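Local atomic coordinates of putative glutathionylspermidine synthase (Methylobacillus flagellatus, PDB entry 3N6X), a protein that probably acts as an ATP-dependent ligase of the circularly permuted ATP-grasp family, perhaps a glutathionylspermidine synthase, though its reaction is not established. Residues Glu154-Asp162 / Pro339-Tyr347; Pro167-Glu175 / Tyr232-Gln240. All coordinates share one frame; numbering follows the deposited sequence.

Contact 1 of 2, residues Glu154-Asp162 / Pro339-Tyr347; sequences ENDFYVLED and PILSNVPTY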
loop_
_atom_site.group_PDB
_atom_site.type_symbol
_atom_site.label_atom_id
_atom_site.label_comp_id
_atom_site.label_asym_id
_atom_site.label_seq_id
_atom_site.Cartn_x
_atom_site.Cartn_y
_atom_site.Cartn_z
ATOM N N GLU A 154 22.148 2.771 -1.184
ATOM C CA GLU A 154 22.015 4.230 -1.073
ATOM C C GLU A 154 21.020 4.745 -2.118
ATOM O O GLU A 154 20.145 5.556 -1.797
ATOM C CB GLU A 154 23.397 4.908 -1.257
ATOM C CG GLU A 154 23.388 6.428 -1.118
ATOM C CD GLU A 154 23.406 6.979 0.300
ATOM O OE1 GLU A 154 23.550 6.184 1.258
ATOM O OE2 GLU A 154 23.294 8.218 0.448
ATOM N N ASN A 155 21.144 4.244 -3.357
ATOM C CA ASN A 155 20.284 4.627 -4.468
ATOM C C ASN A 155 19.594 3.388 -5.094
ATOM O O ASN A 155 19.347 3.365 -6.307
ATOM C CB ASN A 155 21.094 5.405 -5.519
ATOM N N ASP A 156 19.265 2.373 -4.259
ATOM C CA ASP A 156 18.621 1.139 -4.734
ATOM C C ASP A 156 17.268 0.869 -4.050
ATOM O O ASP A 156 17.222 0.624 -2.843
ATOM C CB ASP A 156 19.565 -0.068 -4.585
ATOM C CG ASP A 156 20.881 0.090 -5.326
ATOM O OD1 ASP A 156 20.889 -0.082 -6.568
ATOM O OD2 ASP A 156 21.903 0.392 -4.664
ATOM N N PHE A 157 16.169 0.914 -4.834
ATOM C CA PHE A 157 14.811 0.662 -4.343
ATOM C C PHE A 157 14.072 -0.320 -5.239
ATOM O O PHE A 157 14.133 -0.197 -6.466
ATOM C CB PHE A 157 14.013 1.971 -4.245
ATOM C CG PHE A 157 14.315 2.792 -3.019
ATOM C CD1 PHE A 157 13.625 2.575 -1.830
ATOM C CD2 PHE A 157 15.275 3.797 -3.053
ATOM C CE1 PHE A 157 13.905 3.338 -0.691
ATOM C CE2 PHE A 157 15.556 4.558 -1.914
ATOM C CZ PHE A 157 14.868 4.326 -0.740
ATOM N N TYR A 158 13.330 -1.266 -4.632
ATOM C CA TYR A 158 12.548 -2.262 -5.371
ATOM C C TYR A 158 11.074 -2.208 -5.015
ATOM O O TYR A 158 10.733 -2.170 -3.831
ATOM C CB TYR A 158 13.068 -3.678 -5.091
ATOM C CG TYR A 158 14.449 -3.944 -5.629
ATOM C CD1 TYR A 158 14.632 -4.459 -6.910
ATOM C CD2 TYR A 158 15.573 -3.758 -4.834
ATOM C CE1 TYR A 158 15.906 -4.746 -7.398
ATOM C CE2 TYR A 158 16.853 -4.013 -5.320
ATOM C CZ TYR A 158 17.015 -4.531 -6.595
ATOM O OH TYR A 158 18.281 -4.792 -7.063
ATOM N N VAL A 159 10.187 -2.305 -6.028
ATOM C CA VAL A 159 8.742 -2.406 -5.768
ATOM C C VAL A 159 8.421 -3.876 -5.512
ATOM O O VAL A 159 8.598 -4.697 -6.402
ATOM C CB VAL A 159 7.870 -1.839 -6.922
ATOM C CG1 VAL A 159 6.384 -2.043 -6.631
ATOM C CG2 VAL A 159 8.181 -0.371 -7.186
ATOM N N LEU A 160 7.982 -4.214 -4.302
ATOM C CA LEU A 160 7.622 -5.600 -3.977
ATOM C C LEU A 160 6.248 -5.974 -4.523
ATOM O O LEU A 160 6.024 -7.130 -4.880
ATOM C CB LEU A 160 7.610 -5.814 -2.450
ATOM C CG LEU A 160 8.923 -6.153 -1.761
ATOM C CD1 LEU A 160 8.657 -6.702 -0.392
ATOM C CD2 LEU A 160 9.710 -7.170 -2.537
ATOM N N GLU A 161 5.303 -5.020 -4.499
ATOM C CA GLU A 161 3.903 -5.281 -4.823
ATOM C C GLU A 161 3.158 -3.980 -5.069
ATOM O O GLU A 161 3.500 -2.958 -4.476
ATOM C CB GLU A 161 3.249 -6.017 -3.624
ATOM C CG GLU A 161 1.924 -6.695 -3.919
ATOM C CD GLU A 161 1.365 -7.498 -2.759
ATOM O OE1 GLU A 161 1.783 -7.252 -1.603
ATOM O OE2 GLU A 161 0.508 -8.378 -3.008
ATOM N N ASP A 162 2.086 -4.035 -5.883
ATOM C CA ASP A 162 1.195 -2.898 -6.122
ATOM C C ASP A 162 -0.140 -3.159 -5.385
ATOM O O ASP A 162 -0.535 -4.312 -5.250
ATOM C CB ASP A 162 0.963 -2.705 -7.640
ATOM C CG ASP A 162 2.244 -2.448 -8.434
ATOM O OD1 ASP A 162 2.872 -1.384 -8.224
ATOM O OD2 ASP A 162 2.599 -3.299 -9.289
ATOM N N PRO A 339 11.798 2.043 -16.789
ATOM C CA PRO A 339 11.300 2.097 -15.401
ATOM C C PRO A 339 12.301 2.725 -14.432
ATOM O O PRO A 339 13.471 2.337 -14.426
ATOM C CB PRO A 339 11.053 0.619 -15.057
ATOM C CG PRO A 339 10.899 -0.054 -16.377
ATOM C CD PRO A 339 11.832 0.655 -17.295
ATOM N N ILE A 340 11.842 3.688 -13.604
ATOM C CA ILE A 340 12.700 4.321 -12.587
ATOM C C ILE A 340 12.906 3.329 -11.428
ATOM O O ILE A 340 14.034 3.135 -10.973
ATOM C CB ILE A 340 12.101 5.686 -12.102
ATOM C CG1 ILE A 340 12.073 6.728 -13.248
ATOM C CG2 ILE A 340 12.839 6.223 -10.836
ATOM C CD1 ILE A 340 11.099 7.898 -13.011
ATOM N N LEU A 341 11.814 2.698 -10.969
ATOM C CA LEU A 341 11.865 1.704 -9.884
ATOM C C LEU A 341 11.859 0.293 -10.452
ATOM O O LEU A 341 11.147 0.021 -11.419
ATOM C CB LEU A 341 10.681 1.887 -8.914
ATOM C CG LEU A 341 10.552 3.254 -8.235
ATOM C CD1 LEU A 341 9.247 3.341 -7.445
ATOM C CD2 LEU A 341 11.753 3.548 -7.331
ATOM N N SER A 342 12.625 -0.606 -9.851
ATOM C CA SER A 342 12.726 -1.970 -10.362
ATOM C C SER A 342 11.761 -2.905 -9.718
ATOM O O SER A 342 11.543 -2.842 -8.509
ATOM C CB SER A 342 14.141 -2.516 -10.184
ATOM O OG SER A 342 15.023 -1.976 -11.151
ATOM N N ASN A 343 11.265 -3.859 -10.512
ATOM C CA ASN A 343 10.494 -4.986 -10.038
ATOM C C ASN A 343 11.471 -5.966 -9.378
ATOM O O ASN A 343 12.688 -5.871 -9.579
ATOM C CB ASN A 343 9.820 -5.687 -11.221
ATOM C CG ASN A 343 8.342 -5.429 -11.359
ATOM O OD1 ASN A 343 7.812 -4.391 -10.945
ATOM N ND2 ASN A 343 7.648 -6.355 -11.995
ATOM N N VAL A 344 10.948 -6.910 -8.627
ATOM C CA VAL A 344 11.753 -7.972 -8.038
ATOM C C VAL A 344 11.501 -9.223 -8.905
ATOM O O VAL A 344 10.340 -9.492 -9.211
ATOM C CB VAL A 344 11.343 -8.212 -6.545
ATOM C CG1 VAL A 344 12.100 -9.392 -5.935
ATOM C CG2 VAL A 344 11.554 -6.957 -5.716
ATOM N N PRO A 345 12.545 -9.988 -9.351
ATOM C CA PRO A 345 12.261 -11.228 -10.107
ATOM C C PRO A 345 11.336 -12.120 -9.283
ATOM O O PRO A 345 11.572 -12.314 -8.082
ATOM C CB PRO A 345 13.649 -11.849 -10.310
ATOM C CG PRO A 345 14.603 -10.706 -10.152
ATOM C CD PRO A 345 13.993 -9.822 -9.118
ATOM N N THR A 346 10.188 -12.481 -9.857
ATOM C CA THR A 346 9.172 -13.215 -9.111
ATOM C C THR A 346 8.757 -14.460 -9.831
ATOM O O THR A 346 8.447 -14.416 -11.021
ATOM C CB THR A 346 7.974 -12.303 -8.778
ATOM O OG1 THR A 346 8.465 -11.090 -8.237
ATOM C CG2 THR A 346 7.009 -12.941 -7.776
ATOM N N TYR A 347 8.752 -15.580 -9.110
ATOM C CA TYR A 347 8.355 -16.875 -9.651
ATOM C C TYR A 347 6.924 -17.149 -9.274
ATOM O O TYR A 347 6.563 -16.952 -8.124
ATOM C CB TYR A 347 9.266 -17.983 -9.086
ATOM C CG TYR A 347 10.727 -17.795 -9.429
ATOM C CD1 TYR A 347 11.248 -18.268 -10.631
ATOM C CD2 TYR A 347 11.596 -17.155 -8.547
ATOM C CE1 TYR A 347 12.601 -18.132 -10.936
ATOM C CE2 TYR A 347 12.948 -16.999 -8.850
ATOM C CZ TYR A 347 13.441 -17.468 -10.058
ATOM O OH TYR A 347 14.760 -17.262 -10.399
#
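The backbone amide of Val159 gives its hydrogen to Ser342 O at 2.9 Å. This bond joins the short, weakly bonded strand 342-343 to strand 157-163, with Tyr158 and Ser342 as the parallel bridge pair; the antiparallel neighbour of strand 157-163 is strand 144-151, so the contact lies within the large mixed β-sheet of an ATP-grasp protein. Ser342 O also receives a CA-H...O contact from Tyr158 CA at 3.3 Å. Tyr158 and Ser342 share one face of the sheet, and ring atom CD1 of Tyr158 lies 3.8 Å from Ser342 CB. Asn343 O meets the edge of the same ring, in its plane, 3.6 Å from CD1. Replacing Tyr158 by an alanine is likely to strip Ser342 CB and Asn343 O of the ring beside them. Turned to the other face, Val159 crosses Leu341 at about a right angle; with CG2 beside its own backbone N and anti to the carbonyl carbon, that methyl comes 3.8 Å from Leu341 CB. Tyr324 OH bonds to both Val159 O and Val344 N, linking the two segments just past the bridge. There Val344 CG2 touches both Tyr158 CB and Leu160 CD2, 3.7 Å from each.

Contact 2 of 2, residues Pro167-Glu175 / Tyr232-Gln240; sequences PSGVSYMLE and YFEHAFIAQ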
loop_
_atom_site.group_PDB
_atom_site.type_symbol
_atom_site.label_atom_id
_atom_site.label_comp_id
_atom_site.label_asym_id
_atom_site.label_seq_id
_atom_site.Cartn_x
_atom_site.Cartn_y
_atom_site.Cartn_z
ATOM N N PRO A 167 -6.509 0.081 -1.160
ATOM C CA PRO A 167 -5.274 0.244 -0.355
ATOM C C PRO A 167 -5.498 0.881 1.012
ATOM O O PRO A 167 -6.313 1.807 1.153
ATOM C CB PRO A 167 -4.364 1.095 -1.256
ATOM C CG PRO A 167 -5.263 1.662 -2.292
ATOM C CD PRO A 167 -6.334 0.653 -2.507
ATOM N N SER A 168 -4.808 0.356 2.029
ATOM C CA SER A 168 -4.979 0.827 3.403
ATOM C C SER A 168 -3.646 1.122 4.081
ATOM O O SER A 168 -2.593 0.775 3.551
ATOM C CB SER A 168 -5.767 -0.198 4.213
ATOM O OG SER A 168 -5.109 -1.455 4.208
ATOM N N GLY A 169 -3.706 1.772 5.252
ATOM C CA GLY A 169 -2.522 2.070 6.047
ATOM C C GLY A 169 -2.296 3.541 6.342
ATOM O O GLY A 169 -1.463 3.860 7.189
ATOM N N VAL A 170 -3.037 4.463 5.655
ATOM C CA VAL A 170 -2.856 5.906 5.871
ATOM C C VAL A 170 -3.110 6.336 7.306
ATOM O O VAL A 170 -2.424 7.240 7.791
ATOM C CB VAL A 170 -3.560 6.834 4.842
ATOM C CG1 VAL A 170 -3.353 6.343 3.422
ATOM C CG2 VAL A 170 -5.032 6.985 5.145
ATOM N N SER A 171 -4.059 5.661 8.014
ATOM C CA SER A 171 -4.362 5.988 9.419
ATOM C C SER A 171 -3.138 5.792 10.313
ATOM O O SER A 171 -2.867 6.640 11.155
ATOM C CB SER A 171 -5.561 5.188 9.930
ATOM O OG SER A 171 -5.291 3.796 9.947
ATOM N N TYR A 172 -2.335 4.741 10.053
ATOM C CA TYR A 172 -1.096 4.522 10.797
ATOM C C TYR A 172 -0.056 5.599 10.439
ATOM O O TYR A 172 0.635 6.096 11.317
ATOM C CB TYR A 172 -0.536 3.124 10.533
ATOM C CG TYR A 172 -1.364 2.009 11.128
ATOM C CD1 TYR A 172 -1.342 1.749 12.494
ATOM C CD2 TYR A 172 -2.108 1.160 10.316
ATOM C CE1 TYR A 172 -2.102 0.715 13.049
ATOM C CE2 TYR A 172 -2.869 0.121 10.857
ATOM C CZ TYR A 172 -2.867 -0.093 12.227
ATOM O OH TYR A 172 -3.611 -1.120 12.764
HETATM N N MSE A 173 -0.009 6.011 9.169
HETATM C CA MSE A 173 0.908 7.064 8.725
HETATM C C MSE A 173 0.569 8.390 9.435
HETATM O O MSE A 173 1.464 9.059 9.960
HETATM C CB MSE A 173 0.835 7.236 7.183
HETATM C CG MSE A 173 1.597 8.469 6.669
HETATM SE SE MSE A 173 1.396 8.766 4.757
HETATM C CE MSE A 173 -0.113 9.957 4.786
ATOM N N LEU A 174 -0.724 8.749 9.462
ATOM C CA LEU A 174 -1.172 9.998 10.069
ATOM C C LEU A 174 -1.009 10.012 11.583
ATOM O O LEU A 174 -0.463 10.975 12.120
ATOM C CB LEU A 174 -2.614 10.332 9.645
ATOM C CG LEU A 174 -2.799 10.559 8.137
ATOM C CD1 LEU A 174 -4.266 10.647 7.769
ATOM C CD2 LEU A 174 -2.047 11.796 7.663
ATOM N N GLU A 175 -1.369 8.902 12.258
ATOM C CA GLU A 175 -1.262 8.784 13.720
ATOM C C GLU A 175 0.159 8.669 14.213
ATOM O O GLU A 175 0.455 9.136 15.309
ATOM C CB GLU A 175 -2.125 7.617 14.255
ATOM C CG GLU A 175 -3.620 7.944 14.290
ATOM C CD GLU A 175 -3.990 9.251 14.989
ATOM O OE1 GLU A 175 -3.507 9.487 16.125
ATOM O OE2 GLU A 175 -4.736 10.052 14.382
ATOM N N TYR A 232 -12.252 -1.048 9.500
ATOM C CA TYR A 232 -13.390 -0.157 9.751
ATOM C C TYR A 232 -12.991 1.137 10.406
ATOM O O TYR A 232 -13.438 2.194 9.950
ATOM C CB TYR A 232 -14.515 -0.841 10.522
ATOM C CG TYR A 232 -15.719 0.058 10.756
ATOM C CD1 TYR A 232 -16.491 0.515 9.691
ATOM C CD2 TYR A 232 -16.076 0.458 12.040
ATOM C CE1 TYR A 232 -17.622 1.300 9.902
ATOM C CE2 TYR A 232 -17.205 1.246 12.263
ATOM C CZ TYR A 232 -17.972 1.674 11.191
ATOM O OH TYR A 232 -19.089 2.447 11.411
ATOM N N PHE A 233 -12.134 1.080 11.465
ATOM C CA PHE A 233 -11.697 2.310 12.119
ATOM C C PHE A 233 -11.060 3.271 11.115
ATOM O O PHE A 233 -11.374 4.459 11.152
ATOM C CB PHE A 233 -10.760 2.052 13.320
ATOM C CG PHE A 233 -10.183 3.335 13.886
ATOM C CD1 PHE A 233 -10.980 4.212 14.619
ATOM C CD2 PHE A 233 -8.882 3.725 13.582
ATOM C CE1 PHE A 233 -10.472 5.430 15.074
ATOM C CE2 PHE A 233 -8.376 4.945 14.041
ATOM C CZ PHE A 233 -9.175 5.789 14.782
ATOM N N GLU A 234 -10.224 2.759 10.178
ATOM C CA GLU A 234 -9.625 3.600 9.146
ATOM C C GLU A 234 -10.709 4.259 8.281
ATOM O O GLU A 234 -10.594 5.445 7.981
ATOM C CB GLU A 234 -8.615 2.816 8.272
ATOM C CG GLU A 234 -7.832 3.736 7.344
ATOM C CD GLU A 234 -6.734 3.111 6.506
ATOM O OE1 GLU A 234 -5.640 2.852 7.060
ATOM O OE2 GLU A 234 -6.906 3.051 5.268
ATOM N N HIS A 235 -11.797 3.515 7.949
ATOM C CA HIS A 235 -12.896 4.046 7.128
ATOM C C HIS A 235 -13.574 5.218 7.852
ATOM O O HIS A 235 -13.764 6.286 7.261
ATOM C CB HIS A 235 -13.938 2.944 6.811
ATOM C CG HIS A 235 -13.369 1.679 6.221
ATOM N ND1 HIS A 235 -14.159 0.559 6.031
ATOM C CD2 HIS A 235 -12.113 1.409 5.772
ATOM C CE1 HIS A 235 -13.362 -0.356 5.497
ATOM N NE2 HIS A 235 -12.117 0.104 5.344
ATOM N N ALA A 236 -13.900 5.022 9.147
ATOM C CA ALA A 236 -14.547 6.033 9.969
ATOM C C ALA A 236 -13.612 7.241 10.175
ATOM O O ALA A 236 -14.042 8.392 9.999
ATOM C CB ALA A 236 -14.955 5.429 11.318
ATOM N N PHE A 237 -12.308 6.961 10.449
ATOM C CA PHE A 237 -11.272 7.978 10.649
ATOM C C PHE A 237 -11.054 8.848 9.397
ATOM O O PHE A 237 -11.138 10.080 9.501
ATOM C CB PHE A 237 -9.948 7.333 11.131
ATOM C CG PHE A 237 -8.743 8.253 11.137
ATOM C CD1 PHE A 237 -8.585 9.221 12.131
ATOM C CD2 PHE A 237 -7.762 8.151 10.151
ATOM C CE1 PHE A 237 -7.469 10.075 12.134
ATOM C CE2 PHE A 237 -6.650 9.009 10.154
ATOM C CZ PHE A 237 -6.509 9.960 11.149
ATOM N N ILE A 238 -10.798 8.220 8.210
ATOM C CA ILE A 238 -10.572 8.988 6.995
ATOM C C ILE A 238 -11.809 9.806 6.574
ATOM O O ILE A 238 -11.673 10.976 6.241
ATOM C CB ILE A 238 -9.890 8.147 5.853
ATOM C CG1 ILE A 238 -9.163 9.042 4.835
ATOM C CG2 ILE A 238 -10.842 7.177 5.180
ATOM C CD1 ILE A 238 -7.796 9.490 5.276
ATOM N N ALA A 239 -13.018 9.222 6.688
ATOM C CA ALA A 239 -14.276 9.932 6.373
ATOM C C ALA A 239 -14.473 11.148 7.310
ATOM O O ALA A 239 -14.857 12.234 6.854
ATOM C CB ALA A 239 -15.466 8.978 6.491
ATOM N N GLN A 240 -14.164 10.974 8.600
ATOM C CA GLN A 240 -14.245 12.072 9.570
ATOM C C GLN A 240 -13.199 13.142 9.228
ATOM O O GLN A 240 -13.545 14.311 9.128
ATOM C CB GLN A 240 -14.071 11.540 11.014
ATOM C CG GLN A 240 -14.369 12.570 12.106
ATOM C CD GLN A 240 -13.144 13.373 12.485
ATOM O OE1 GLN A 240 -12.010 12.858 12.536
ATOM N NE2 GLN A 240 -13.343 14.660 12.754
HETATM O O HOH W 1 -5.939 4.168 2.768
#
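The Phe237 ring meets Leu174 at its edge, near the ring plane, where CD1 of the leucine comes 3.7 Å from Phe237 CE2. Glu175 OE2 approaches the same ring obliquely at 3.5 Å from CE1, its carboxylate turned 83° to the ring plane, and Ser171 CB lies obliquely near CD2. The carboxylate of Glu234 reaches the start of the other helix: CG stands anti to the backbone N (chi1 -171°) and the chain runs on extended. Its OE1 accepts from Gly169 N at 2.9 Å on the syn lone pair and from Ser171 OG at 3.1 Å on the anti one, with a weak bond from Ser171 N besides. These bonds meet it at the N-terminus of helix 170-183, where Gly169 holds the N-cap position. The segments 170-175 and 232-240 of the two packed helices cross at 61°, their axes 10.2 Å apart at closest approach. The helix end and the salt bridge from Arg276 to OE2 would both be expected to stabilise the negative charge of Glu234. A water donates to OE2 and to Pro167 O. Beyond the carboxylate, Val170 CG2 meets Ile238 CD1 in the conformer of Ile238 described, and Tyr199 packs on both residues.

Overall arrangement
Contact 1 is a sheet pairing and contact 2 a helix packing, lying on opposite sides of the chain's centre with their own centres 26 Å apart. They do not touch, the nearest atoms being about 7 Å apart, yet strand 157-163 is followed in the chain, after a short loop, by helix 170-183, so one run of chain takes part in both. Helix 232-242 falls between the two partners of contact 1 in sequence, and all four segments belong to the circularly permuted ATP-grasp region. Glycerol near both contacts and a sulfate about 4 Å from the Pro167 side chain, all probably from the crystallisation liquor, may mark pockets but do not identify the active site.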